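Local structure of geranyltranstransferase (Marinomonas sp. MED121, 4F62) at residues A[152-155]-A[156-159]; A[171-174]-A[175-178]; A[25-28]-A[29-32]; A[46-49]-A[50-53]; A[197-200]-A[201-205]. The protein probably catalyses the condensation of allylic diphosphates with isopentenyl diphosphate to build prenyl chains, as a putative farnesyl-diphosphate synthase of the isoprenoid synthase superfamily. All coordinates share one frame; numbering follows the deposited sequence.

Contact 1: A[152-155]-A[156-159]; sequences GMIT and GQMI
Gln157 reaches back over Met153 and Ile154, and its side chain lies along the first turn of helix 153-162. Gln157 CB lies 3.6 Å from Ile154 O, three residues back. Because chi1 (-64°) sets CG beside its own backbone N, that atom is turned toward the start of the helix and lies 3.5 Å from Met153 O. The chain then runs extended, which carries the amide along the Met153 side chain, the two pointing the same way. OE1 ends 3.6 Å from Ile154 CA and 3.9 Å from Ile154 CG1, with Met153 CG slightly farther off at 4.1 Å. These are van der Waals contacts to carbon, and they lay the oxygen side of the amide against the backbone of the turn.

Below the side chains, i to i+4 bonds begin at the N-cap residue, Gly152, whose O accepts Gly156 N. Next in order, Gln157 N donates to Met153 O at 3.0 Å, approaching in the carbonyl plane. On another flank, Thr155 CG2 meets Ile159 CD1 at 3.9 Å, while Thr155 OG1 bonds to Arg150 O just ahead of the helix.

Gly156 and Gln157 open the GQxxD sequence characteristic of polyprenyl synthases. Gln157 touches Asp85 of helix 65-86, first residue of the DDxxxxD motif that binds magnesium and diphosphate in relatives; Tyr80 of that helix packs on Met153 and Ile154. Helix 170-194 covers Thr155 and Ile159 through His179 and Met176, and the second subunit packs against Ile154 and Met158 with its Asp116 and Thr110.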
loop_
_atom_site.group_PDB
_atom_site.type_symbol
_atom_site.label_atom_id
_atom_site.label_comp_id
_atom_site.label_asym_id
_atom_site.label_seq_id
_atom_site.Cartn_x
_atom_site.Cartn_y
_atom_site.Cartn_z
ATOM N N GLY A 152 -6.866 8.999 6.690
ATOM C CA GLY A 152 -7.906 8.112 7.169
ATOM C C GLY A 152 -7.440 7.179 8.262
ATOM O O GLY A 152 -7.016 7.623 9.334
ATOM N N MET A 153 -7.497 5.885 7.969
ATOM C CA MET A 153 -7.305 4.837 8.974
ATOM C C MET A 153 -6.070 4.991 9.866
ATOM O O MET A 153 -6.182 4.951 11.093
ATOM C CB MET A 153 -7.291 3.460 8.296
ATOM C CG MET A 153 -7.243 2.306 9.274
ATOM S SD MET A 153 -7.028 0.738 8.413
ATOM C CE MET A 153 -5.356 0.936 7.754
ATOM N N ILE A 154 -4.898 5.170 9.260
ATOM C CA ILE A 154 -3.663 5.255 10.033
ATOM C C ILE A 154 -3.627 6.480 10.944
ATOM O O ILE A 154 -3.106 6.429 12.066
ATOM C CB ILE A 154 -2.433 5.243 9.132
ATOM C CG1 ILE A 154 -2.373 3.910 8.391
ATOM C CG2 ILE A 154 -1.171 5.380 9.955
ATOM C CD1 ILE A 154 -1.287 3.866 7.360
ATOM N N THR A 155 -4.184 7.584 10.477
ATOM C CA THR A 155 -4.211 8.772 11.314
ATOM C C THR A 155 -5.130 8.528 12.512
ATOM O O THR A 155 -4.836 8.977 13.619
ATOM C CB THR A 155 -4.588 10.020 10.510
ATOM O OG1 THR A 155 -3.420 10.470 9.811
ATOM C CG2 THR A 155 -5.069 11.135 11.436
ATOM N N GLY A 156 -6.201 7.766 12.301
ATOM C CA GLY A 156 -7.086 7.371 13.390
ATOM C C GLY A 156 -6.377 6.522 14.433
ATOM O O GLY A 156 -6.555 6.736 15.632
ATOM N N GLN A 157 -5.572 5.560 13.981
ATOM C CA GLN A 157 -4.799 4.722 14.888
ATOM C C GLN A 157 -3.798 5.567 15.648
ATOM O O GLN A 157 -3.573 5.352 16.838
ATOM C CB GLN A 157 -4.063 3.603 14.127
ATOM C CG GLN A 157 -4.983 2.594 13.432
ATOM C CD GLN A 157 -4.203 1.595 12.587
ATOM O OE1 GLN A 157 -3.760 1.913 11.481
ATOM N NE2 GLN A 157 -4.012 0.385 13.115
ATOM N N MET A 158 -3.193 6.525 14.948
ATOM C CA MET A 158 -2.220 7.424 15.555
ATOM C C MET A 158 -2.898 8.224 16.662
ATOM O O MET A 158 -2.386 8.321 17.781
ATOM C CB MET A 158 -1.638 8.374 14.503
ATOM C CG MET A 158 -0.347 9.030 14.923
ATOM S SD MET A 158 1.040 7.864 14.937
ATOM C CE MET A 158 2.365 8.973 15.385
ATOM N N ILE A 159 -4.064 8.781 16.350
ATOM C CA ILE A 159 -4.797 9.576 17.328
ATOM C C ILE A 159 -5.148 8.711 18.530
ATOM O O ILE A 159 -4.975 9.136 19.662
ATOM C CB ILE A 159 -6.083 10.182 16.729
ATOM C CG1 ILE A 159 -5.727 11.263 15.703
ATOM C CG2 ILE A 159 -6.946 10.803 17.826
ATOM C CD1 ILE A 159 -6.924 11.664 14.829
#

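Contact 2: A[171-174]-A[175-178]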
loop_
_atom_site.group_PDB
_atom_site.type_symbol
_atom_site.label_atom_id
_atom_site.label_comp_id
_atom_site.label_asym_id
_atom_site.label_seq_id
_atom_site.Cartn_x
_atom_site.Cartn_y
_atom_site.Cartn_z
ATOM N N ALA A 171 -15.946 15.706 20.673
ATOM C CA ALA A 171 -15.506 16.068 19.324
ATOM C C ALA A 171 -14.248 15.314 18.936
ATOM O O ALA A 171 -14.120 14.849 17.794
ATOM C CB ALA A 171 -15.260 17.574 19.233
ATOM N N GLU A 172 -13.307 15.206 19.877
ATOM C CA GLU A 172 -12.066 14.486 19.617
ATOM C C GLU A 172 -12.326 12.991 19.450
ATOM O O GLU A 172 -11.731 12.349 18.586
ATOM C CB GLU A 172 -11.044 14.763 20.723
ATOM C CG GLU A 172 -10.423 16.143 20.601
ATOM C CD GLU A 172 -9.631 16.546 21.827
ATOM O OE1 GLU A 172 -10.038 16.182 22.957
ATOM O OE2 GLU A 172 -8.604 17.235 21.659
ATOM N N LEU A 173 -13.227 12.445 20.267
ATOM C CA LEU A 173 -13.561 11.031 20.172
ATOM C C LEU A 173 -14.193 10.731 18.818
ATOM O O LEU A 173 -13.791 9.774 18.132
ATOM C CB LEU A 173 -14.501 10.598 21.303
ATOM C CG LEU A 173 -14.811 9.095 21.355
ATOM C CD1 LEU A 173 -13.517 8.312 21.457
ATOM C CD2 LEU A 173 -15.713 8.779 22.549
ATOM N N GLU A 174 -15.164 11.555 18.424
ATOM C CA GLU A 174 -15.768 11.412 17.106
ATOM C C GLU A 174 -14.719 11.503 15.992
ATOM O O GLU A 174 -14.685 10.654 15.099
ATOM C CB GLU A 174 -16.872 12.449 16.848
ATOM C CG GLU A 174 -17.510 12.231 15.459
ATOM C CD GLU A 174 -18.025 13.503 14.792
ATOM O OE1 GLU A 174 -17.726 14.615 15.280
ATOM O OE2 GLU A 174 -18.730 13.387 13.762
ATOM N N GLN A 175 -13.865 12.524 16.044
ATOM C CA GLN A 175 -12.815 12.668 15.030
ATOM C C GLN A 175 -11.944 11.411 14.919
ATOM O O GLN A 175 -11.612 10.955 13.813
ATOM C CB GLN A 175 -11.928 13.881 15.331
ATOM C CG GLN A 175 -10.724 13.990 14.360
ATOM C CD GLN A 175 -9.959 15.289 14.524
ATOM O OE1 GLN A 175 -9.213 15.467 15.491
ATOM N NE2 GLN A 175 -10.159 16.216 13.587
ATOM N N MET A 176 -11.584 10.853 16.069
ATOM C CA MET A 176 -10.753 9.656 16.112
ATOM C C MET A 176 -11.427 8.473 15.412
ATOM O O MET A 176 -10.800 7.779 14.608
ATOM C CB MET A 176 -10.428 9.293 17.565
ATOM C CG MET A 176 -9.346 8.254 17.721
ATOM S SD MET A 176 -10.020 6.590 17.718
ATOM C CE MET A 176 -10.363 6.451 19.498
ATOM N N HIS A 177 -12.700 8.240 15.722
ATOM C CA HIS A 177 -13.406 7.097 15.150
ATOM C C HIS A 177 -13.661 7.269 13.662
ATOM O O HIS A 177 -13.595 6.300 12.899
ATOM C CB HIS A 177 -14.723 6.824 15.888
ATOM C CG HIS A 177 -14.537 6.201 17.232
ATOM N ND1 HIS A 177 -15.283 6.544 18.328
ATOM C CD2 HIS A 177 -13.664 5.244 17.661
ATOM C CE1 HIS A 177 -14.901 5.833 19.380
ATOM N NE2 HIS A 177 -13.908 5.038 18.982
ATOM N N VAL A 178 -13.977 8.494 13.258
ATOM C CA VAL A 178 -14.239 8.792 11.852
ATOM C C VAL A 178 -13.028 8.450 10.977
ATOM O O VAL A 178 -13.174 7.988 9.844
ATOM C CB VAL A 178 -14.696 10.258 11.690
ATOM C CG1 VAL A 178 -14.660 10.692 10.249
ATOM C CG2 VAL A 178 -16.105 10.413 12.245
HETATM O O HOH W 1 -9.243 13.276 17.799
#
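Glu172 O is gripped twice: Met176 N donates to it at 2.9 Å, and a water donates to it at 2.8 Å. The same water gives its other proton to Gln175 OE1, at 3.2 Å from that atom, so it bridges a main-chain carbonyl to a side-chain amide three residues on. Gln175 CG is swung away from its own N (chi1 174°), and the chain beyond it is extended, leaving the amide beside the water.

The second meeting place is Leu173 with His177. Leu173 CD1 comes 3.5 Å from His177 CE1, oblique to the imidazole. The ring itself is held by a bond from ND1 to Tyr249 OH, and the Tyr249 ring meets it with planes at about 35°. Together the segments form about two turns of helix 170-194, a long helix of the all-alpha isoprenoid synthase fold, and successive i to i+4 bonds such as His177 N to Leu173 O (161° at the hydrogen) confirm regular geometry.

Glu174 and Val178 lie alongside each other, with Val178 CG2 4.0 Å from Glu174 CG, and His212 of helix 201-226 packs on both. Met176, on another side, has its CE 4.2 Å from Leu173 CD1 and packs on Asp160 of helix 153-162.

Contact 3: A[25-28]-A[29-32]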
loop_
_atom_site.group_PDB
_atom_site.type_symbol
_atom_site.label_atom_id
_atom_site.label_comp_id
_atom_site.label_asym_id
_atom_site.label_seq_id
_atom_site.Cartn_x
_atom_site.Cartn_y
_atom_site.Cartn_z
ATOM N N SER A 25 -2.570 -15.415 -5.992
ATOM C CA SER A 25 -2.000 -16.478 -6.818
ATOM C C SER A 25 -0.721 -17.053 -6.211
ATOM O O SER A 25 0.063 -16.345 -5.561
ATOM C CB SER A 25 -1.694 -15.946 -8.219
ATOM O OG SER A 25 -0.814 -14.833 -8.141
ATOM N N ASP A 26 -0.517 -18.345 -6.429
ATOM C CA ASP A 26 0.663 -19.028 -5.920
ATOM C C ASP A 26 1.959 -18.474 -6.513
ATOM O O ASP A 26 2.031 -18.135 -7.697
ATOM C CB ASP A 26 0.563 -20.539 -6.175
ATOM C CG ASP A 26 -0.375 -21.230 -5.207
ATOM O OD1 ASP A 26 -0.662 -20.646 -4.141
ATOM O OD2 ASP A 26 -0.813 -22.360 -5.505
ATOM N N TYR A 27 2.975 -18.379 -5.663
ATOM C CA TYR A 27 4.295 -17.919 -6.074
ATOM C C TYR A 27 5.315 -18.524 -5.111
ATOM O O TYR A 27 5.430 -18.081 -3.970
ATOM C CB TYR A 27 4.340 -16.393 -6.056
ATOM C CG TYR A 27 5.655 -15.829 -6.519
ATOM C CD1 TYR A 27 6.219 -16.230 -7.723
ATOM C CD2 TYR A 27 6.333 -14.899 -5.755
ATOM C CE1 TYR A 27 7.429 -15.716 -8.147
ATOM C CE2 TYR A 27 7.532 -14.378 -6.168
ATOM C CZ TYR A 27 8.079 -14.785 -7.361
ATOM O OH TYR A 27 9.284 -14.258 -7.769
ATOM N N ALA A 28 6.021 -19.556 -5.569
ATOM C CA ALA A 28 6.870 -20.379 -4.696
ATOM C C ALA A 28 7.815 -19.660 -3.710
ATOM O O ALA A 28 7.913 -20.072 -2.554
ATOM C CB ALA A 28 7.639 -21.438 -5.514
ATOM N N PRO A 29 8.533 -18.612 -4.163
ATOM C CA PRO A 29 9.361 -17.880 -3.194
ATOM C C PRO A 29 8.535 -17.295 -2.050
ATOM O O PRO A 29 9.027 -17.177 -0.929
ATOM C CB PRO A 29 9.954 -16.748 -4.038
ATOM C CG PRO A 29 10.059 -17.346 -5.414
ATOM C CD PRO A 29 8.814 -18.185 -5.550
ATOM N N ALA A 30 7.286 -16.948 -2.339
ATOM C CA ALA A 30 6.410 -16.333 -1.352
ATOM C C ALA A 30 5.603 -17.334 -0.517
ATOM O O ALA A 30 4.664 -16.933 0.175
ATOM C CB ALA A 30 5.466 -15.345 -2.029
ATOM N N ASN A 31 5.957 -18.617 -0.578
ATOM C CA ASN A 31 5.192 -19.644 0.137
ATOM C C ASN A 31 4.947 -19.317 1.615
ATOM O O ASN A 31 3.797 -19.263 2.050
ATOM C CB ASN A 31 5.827 -21.032 -0.023
ATOM C CG ASN A 31 5.505 -21.668 -1.369
ATOM O OD1 ASN A 31 4.659 -21.164 -2.116
ATOM N ND2 ASN A 31 6.175 -22.785 -1.682
ATOM N N GLN A 32 6.018 -19.075 2.370
ATOM C CA GLN A 32 5.896 -18.702 3.782
ATOM C C GLN A 32 5.059 -17.440 3.990
ATOM O O GLN A 32 4.185 -17.393 4.863
ATOM C CB GLN A 32 7.278 -18.526 4.421
ATOM C CG GLN A 32 8.039 -19.826 4.565
ATOM C CD GLN A 32 7.189 -20.913 5.195
ATOM O OE1 GLN A 32 6.823 -21.892 4.538
ATOM N NE2 GLN A 32 6.864 -20.745 6.475
HETATM O O HOH W 2 2.571 -19.506 -2.804
#
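Tyr27 O accepts from Ala30 N at 2.7 Å, bent to 134° at the hydrogen, and Ala28 O accepts from Asn31 N at 3.1 Å, the donor well above the carbonyl plane; these two bonds form the 3-10 turn at Ala28 and Pro29 that leads the chain into helix 31-41.

The Tyr27 phenol is laid against this turn. With CG anti to the backbone N (chi1 -178°), the ring comes back over the proline two residues on, and Pro29 CD sits 3.7 Å from the ring centroid, only 6° off the normal. This is a CH-pi contact over one face, in which the tyrosine and proline side chains cross at about a right angle. Pro29 CG adds an approach of 3.8 Å to Tyr27 CZ. Ala30 CB comes obliquely to the same ring, 3.9 Å from Tyr27 CD2.

Asn31 folds its amide back over the turn, its CG 3.1 Å from Ala28 O. A water links the two ends of the turn, donating to Asn31 OD1 at 2.8 Å and accepting from Tyr27 N at 3.1 Å. Near the start of the loop, Asp26 forms a salt bridge with Arg38 of helix 31-41.

Proline CH groups over the aromatic face probably restrict the ring's movement on that side, and Tyr27 OH is bonded to His179 NE2 of the second subunit. The contact therefore steadies an aromatic side chain that reaches across the dimer interface, with apolar packing on its face and a polar bond at its hydroxyl.

Contact 4: A[46-49]-A[50-53]; sequences KRIR and PMLT
Arg47 meets the Pro50 ring with its CB, the part of its side chain that touches it, 4.1 Å from Pro50 CG; neither the Arg47 nor the Arg49 guanidinium stacks on residues 50-53. The Arg47 chain bends at chi2 (-55°) and takes the guanidinium away to Asp17 at NE, Glu75 at NH1 and Leu41 O at NH2, three bonds that fix both its position and its rotation. Arg49 instead touches His78 of helix 65-86, and its NH1 bonds to a glycerol that probably came from the crystallisation liquor.

Residues 46-50 are the KRIRP end of the GGKRIRP sequence of polyprenyl synthases, in which, in relatives, the lysine and the second arginine help bind isopentenyl diphosphate. Lys46 and Arg49 hold those places here, and the glycerol at Arg49 is consistent with such a pocket.

Arg47 is the N-cap, with a positive phi of 59°, and Met51 N donates to its O at 2.8 Å, nearly straight at 170°. Pro50 has no N-H to offer, which costs nothing in the first turn; Lys46 O is taken by Gln13 NE2 of helix 5-23. Met51 folds at chi3, and its CE ends in a tight fit, 3.5 Å from Ile48 CD1 and 3.4 Å from Lys46 O. Tyr289 and Ile290 of helix 281-291 cover Ile48 from beyond. Arg49 O accepts two donors from Thr53, one turn on, its N at 3.0 Å and its OG1 at 2.7 Å, which reach the oxygen from opposite faces of the carbonyl plane.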
loop_
_atom_site.group_PDB
_atom_site.type_symbol
_atom_site.label_atom_id
_atom_site.label_comp_id
_atom_site.label_asym_id
_atom_site.label_seq_id
_atom_site.Cartn_x
_atom_site.Cartn_y
_atom_site.Cartn_z
ATOM N N LYS A 46 -16.341 -11.356 9.513
ATOM C CA LYS A 46 -17.684 -11.344 8.914
ATOM C C LYS A 46 -17.831 -10.602 7.567
ATOM O O LYS A 46 -18.925 -10.577 6.985
ATOM C CB LYS A 46 -18.719 -10.838 9.926
ATOM C CG LYS A 46 -18.921 -11.773 11.123
ATOM C CD LYS A 46 -19.175 -13.216 10.663
ATOM C CE LYS A 46 -19.557 -14.136 11.821
ATOM N NZ LYS A 46 -20.964 -13.928 12.280
ATOM N N ARG A 47 -16.735 -10.028 7.071
ATOM C CA ARG A 47 -16.715 -9.345 5.765
ATOM C C ARG A 47 -17.704 -8.174 5.649
ATOM O O ARG A 47 -18.318 -7.965 4.591
ATOM C CB ARG A 47 -16.989 -10.335 4.621
ATOM C CG ARG A 47 -16.201 -11.613 4.686
ATOM C CD ARG A 47 -14.720 -11.325 4.775
ATOM N NE ARG A 47 -13.944 -12.512 4.430
ATOM C CZ ARG A 47 -12.684 -12.727 4.798
ATOM N NH1 ARG A 47 -12.043 -11.834 5.543
ATOM N NH2 ARG A 47 -12.067 -13.841 4.423
ATOM N N ILE A 48 -17.863 -7.427 6.736
ATOM C CA ILE A 48 -18.752 -6.270 6.762
ATOM C C ILE A 48 -18.447 -5.307 5.620
ATOM O O ILE A 48 -19.348 -4.823 4.929
ATOM C CB ILE A 48 -18.567 -5.486 8.057
ATOM C CG1 ILE A 48 -18.970 -6.344 9.254
ATOM C CG2 ILE A 48 -19.350 -4.202 8.008
ATOM C CD1 ILE A 48 -20.359 -6.825 9.188
ATOM N N ARG A 49 -17.168 -5.027 5.415
ATOM C CA ARG A 49 -16.797 -4.071 4.375
ATOM C C ARG A 49 -17.076 -4.586 2.957
ATOM O O ARG A 49 -17.650 -3.862 2.136
ATOM C CB ARG A 49 -15.356 -3.569 4.586
ATOM C CG ARG A 49 -15.256 -2.733 5.880
ATOM C CD ARG A 49 -13.836 -2.623 6.444
ATOM N NE ARG A 49 -13.853 -2.097 7.819
ATOM C CZ ARG A 49 -14.208 -2.802 8.893
ATOM N NH1 ARG A 49 -14.582 -4.073 8.765
ATOM N NH2 ARG A 49 -14.188 -2.238 10.096
ATOM N N PRO A 50 -16.679 -5.833 2.653
ATOM C CA PRO A 50 -17.208 -6.373 1.391
ATOM C C PRO A 50 -18.742 -6.329 1.272
ATOM O O PRO A 50 -19.239 -5.915 0.219
ATOM C CB PRO A 50 -16.700 -7.816 1.398
ATOM C CG PRO A 50 -15.335 -7.681 2.047
ATOM C CD PRO A 50 -15.564 -6.651 3.171
ATOM N N MET A 51 -19.478 -6.727 2.306
ATOM C CA MET A 51 -20.939 -6.686 2.226
ATOM C C MET A 51 -21.475 -5.294 1.866
ATOM O O MET A 51 -22.339 -5.165 1.006
ATOM C CB MET A 51 -21.583 -7.210 3.520
ATOM C CG MET A 51 -21.325 -8.695 3.738
ATOM S SD MET A 51 -22.309 -9.458 5.047
ATOM C CE MET A 51 -21.619 -8.640 6.476
ATOM N N LEU A 52 -20.954 -4.255 2.516
ATOM C CA LEU A 52 -21.345 -2.883 2.198
ATOM C C LEU A 52 -21.015 -2.531 0.753
ATOM O O LEU A 52 -21.787 -1.849 0.085
ATOM C CB LEU A 52 -20.617 -1.892 3.111
ATOM C CG LEU A 52 -21.089 -1.836 4.564
ATOM C CD1 LEU A 52 -20.108 -0.994 5.373
ATOM C CD2 LEU A 52 -22.510 -1.266 4.655
ATOM N N THR A 53 -19.857 -2.981 0.276
ATOM C CA THR A 53 -19.425 -2.683 -1.090
ATOM C C THR A 53 -20.384 -3.284 -2.112
ATOM O O THR A 53 -20.838 -2.604 -3.044
ATOM C CB THR A 53 -18.005 -3.213 -1.343
ATOM O OG1 THR A 53 -17.146 -2.752 -0.292
ATOM C CG2 THR A 53 -17.457 -2.715 -2.700
#

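Contact 5: A[197-200]-A[201-205]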
loop_
_atom_site.group_PDB
_atom_site.type_symbol
_atom_site.label_atom_id
_atom_site.label_comp_id
_atom_site.label_asym_id
_atom_site.label_seq_id
_atom_site.Cartn_x
_atom_site.Cartn_y
_atom_site.Cartn_z
ATOM N N GLY A 197 -19.903 2.048 -12.399
ATOM C CA GLY A 197 -19.743 2.900 -13.569
ATOM C C GLY A 197 -20.979 3.747 -13.842
ATOM O O GLY A 197 -21.108 4.338 -14.914
ATOM N N GLN A 198 -21.879 3.815 -12.863
ATOM C CA GLN A 198 -23.204 4.415 -13.046
ATOM C C GLN A 198 -23.638 5.403 -11.961
ATOM O O GLN A 198 -24.709 6.007 -12.076
ATOM C CB GLN A 198 -24.272 3.315 -13.086
ATOM C CG GLN A 198 -24.463 2.620 -14.405
ATOM C CD GLN A 198 -25.723 1.784 -14.405
ATOM O OE1 GLN A 198 -26.633 2.020 -13.607
ATOM N NE2 GLN A 198 -25.785 0.798 -15.296
ATOM N N VAL A 199 -22.857 5.546 -10.896
ATOM C CA VAL A 199 -23.322 6.360 -9.763
ATOM C C VAL A 199 -23.368 7.855 -10.094
ATOM O O VAL A 199 -22.512 8.375 -10.806
ATOM C CB VAL A 199 -22.504 6.106 -8.466
ATOM C CG1 VAL A 199 -21.113 6.700 -8.575
ATOM C CG2 VAL A 199 -23.233 6.661 -7.248
ATOM N N LYS A 200 -24.399 8.528 -9.596
ATOM C CA LYS A 200 -24.560 9.956 -9.812
ATOM C C LYS A 200 -24.134 10.648 -8.530
ATOM O O LYS A 200 -24.196 10.038 -7.455
ATOM C CB LYS A 200 -26.017 10.276 -10.157
ATOM C CG LYS A 200 -26.649 9.274 -11.106
ATOM C CD LYS A 200 -27.907 9.841 -11.752
ATOM C CE LYS A 200 -28.793 8.742 -12.332
ATOM N NZ LYS A 200 -29.616 8.081 -11.276
ATOM N N PRO A 201 -23.693 11.918 -8.631
ATOM C CA PRO A 201 -23.132 12.615 -7.463
ATOM C C PRO A 201 -24.103 12.676 -6.285
ATOM O O PRO A 201 -23.680 12.556 -5.132
ATOM C CB PRO A 201 -22.865 14.030 -7.992
ATOM C CG PRO A 201 -22.753 13.872 -9.479
ATOM C CD PRO A 201 -23.724 12.782 -9.827
ATOM N N GLU A 202 -25.385 12.869 -6.583
ATOM C CA GLU A 202 -26.418 12.925 -5.557
ATOM C C GLU A 202 -26.552 11.597 -4.793
ATOM O O GLU A 202 -26.692 11.590 -3.570
ATOM C CB GLU A 202 -27.753 13.350 -6.184
ATOM C CG GLU A 202 -28.989 12.740 -5.540
ATOM C CD GLU A 202 -29.534 11.552 -6.323
ATOM O OE1 GLU A 202 -29.172 11.406 -7.514
ATOM O OE2 GLU A 202 -30.327 10.767 -5.749
ATOM N N GLN A 203 -26.502 10.476 -5.511
ATOM C CA GLN A 203 -26.535 9.165 -4.865
ATOM C C GLN A 203 -25.314 8.963 -3.977
ATOM O O GLN A 203 -25.404 8.365 -2.907
ATOM C CB GLN A 203 -26.583 8.044 -5.899
ATOM C CG GLN A 203 -27.798 8.041 -6.788
ATOM C CD GLN A 203 -27.625 7.095 -7.963
ATOM O OE1 GLN A 203 -26.499 6.770 -8.345
ATOM N NE2 GLN A 203 -28.736 6.642 -8.535
ATOM N N LEU A 204 -24.165 9.462 -4.424
ATOM C CA LEU A 204 -22.923 9.279 -3.684
ATOM C C LEU A 204 -22.936 10.088 -2.382
ATOM O O LEU A 204 -22.430 9.642 -1.348
ATOM C CB LEU A 204 -21.729 9.659 -4.569
ATOM C CG LEU A 204 -20.374 8.988 -4.344
ATOM C CD1 LEU A 204 -20.477 7.480 -4.477
ATOM C CD2 LEU A 204 -19.354 9.553 -5.344
ATOM N N ALA A 205 -23.529 11.276 -2.431
ATOM C CA ALA A 205 -23.680 12.093 -1.232
ATOM C C ALA A 205 -24.560 11.412 -0.168
ATOM O O ALA A 205 -24.257 11.458 1.035
ATOM C CB ALA A 205 -24.241 13.454 -1.596
#
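Lys200 and Gln203 hold the start of helix 201-226 through a side chain that turns back on the backbone. Lys200 is the N-cap, and its N donates to Gln203 OE1 at 3.0 Å, almost straight at 167° but arriving 46° out of the amide's carbonyl plane. Gln203 reaches it because its CG lies beside its own backbone N, after which the chain runs out extended. This is one half of a capping box: the residue three beyond the cap returns a bond to the cap's N-H, while the reciprocal bond is missing, because a lysine side chain carries no acceptor for Gln203 N.

Lys200 crosses Gln203 obliquely, with CG 3.7 Å from Gln203 OE1, and its aliphatic part therefore borders the capping amide. Beyond, its NZ approaches Glu202 OE1 only to 5.0 Å, too far for a salt bridge.

Val199 provides the apolar counterpart. Its CG2, pointing away from the backbone N while CG1 takes the more hindered site (chi1 72°), lies 3.4 Å from Gln203 OE1 and 4.0 Å from Leu204 CD1. A residue just before the cap meeting the fourth helical residue in this way is a hydrophobic staple.

Pro201 opens the helix, where no N-H is needed, and Leu204 N donates to Lys200 O at 3.1 Å. Underneath, helix 170-194 receives both members of the staple: Val199 packs on Ala193 and Leu194, and Leu204 on Arg190 and Ala193.

How the contacts relate
Contacts 1 and 2 touch directly: Ile159 CG2 lies 3.5 Å from Met176 CG where helix 153-162 packs on helix 170-194. Contact 4 sits nearest the middle of the chain, its closest atoms about 7 Å from contact 1. Asp85, beside Gln157, belongs to the aspartate-rich motif and Lys46 and Arg49 to GGKRIRP, sequences that flank one active site in relatives, so contacts 1 and 4 probably border it here. Contact 5 lies at the surface, about 10 Å from contact 4 at the nearest atoms and about 40 Å from contact 3 between centres. Contacts 1 and 3, with centres about 31 Å apart, meet across the dimer: Ala30 packs on Thr155 of the second subunit.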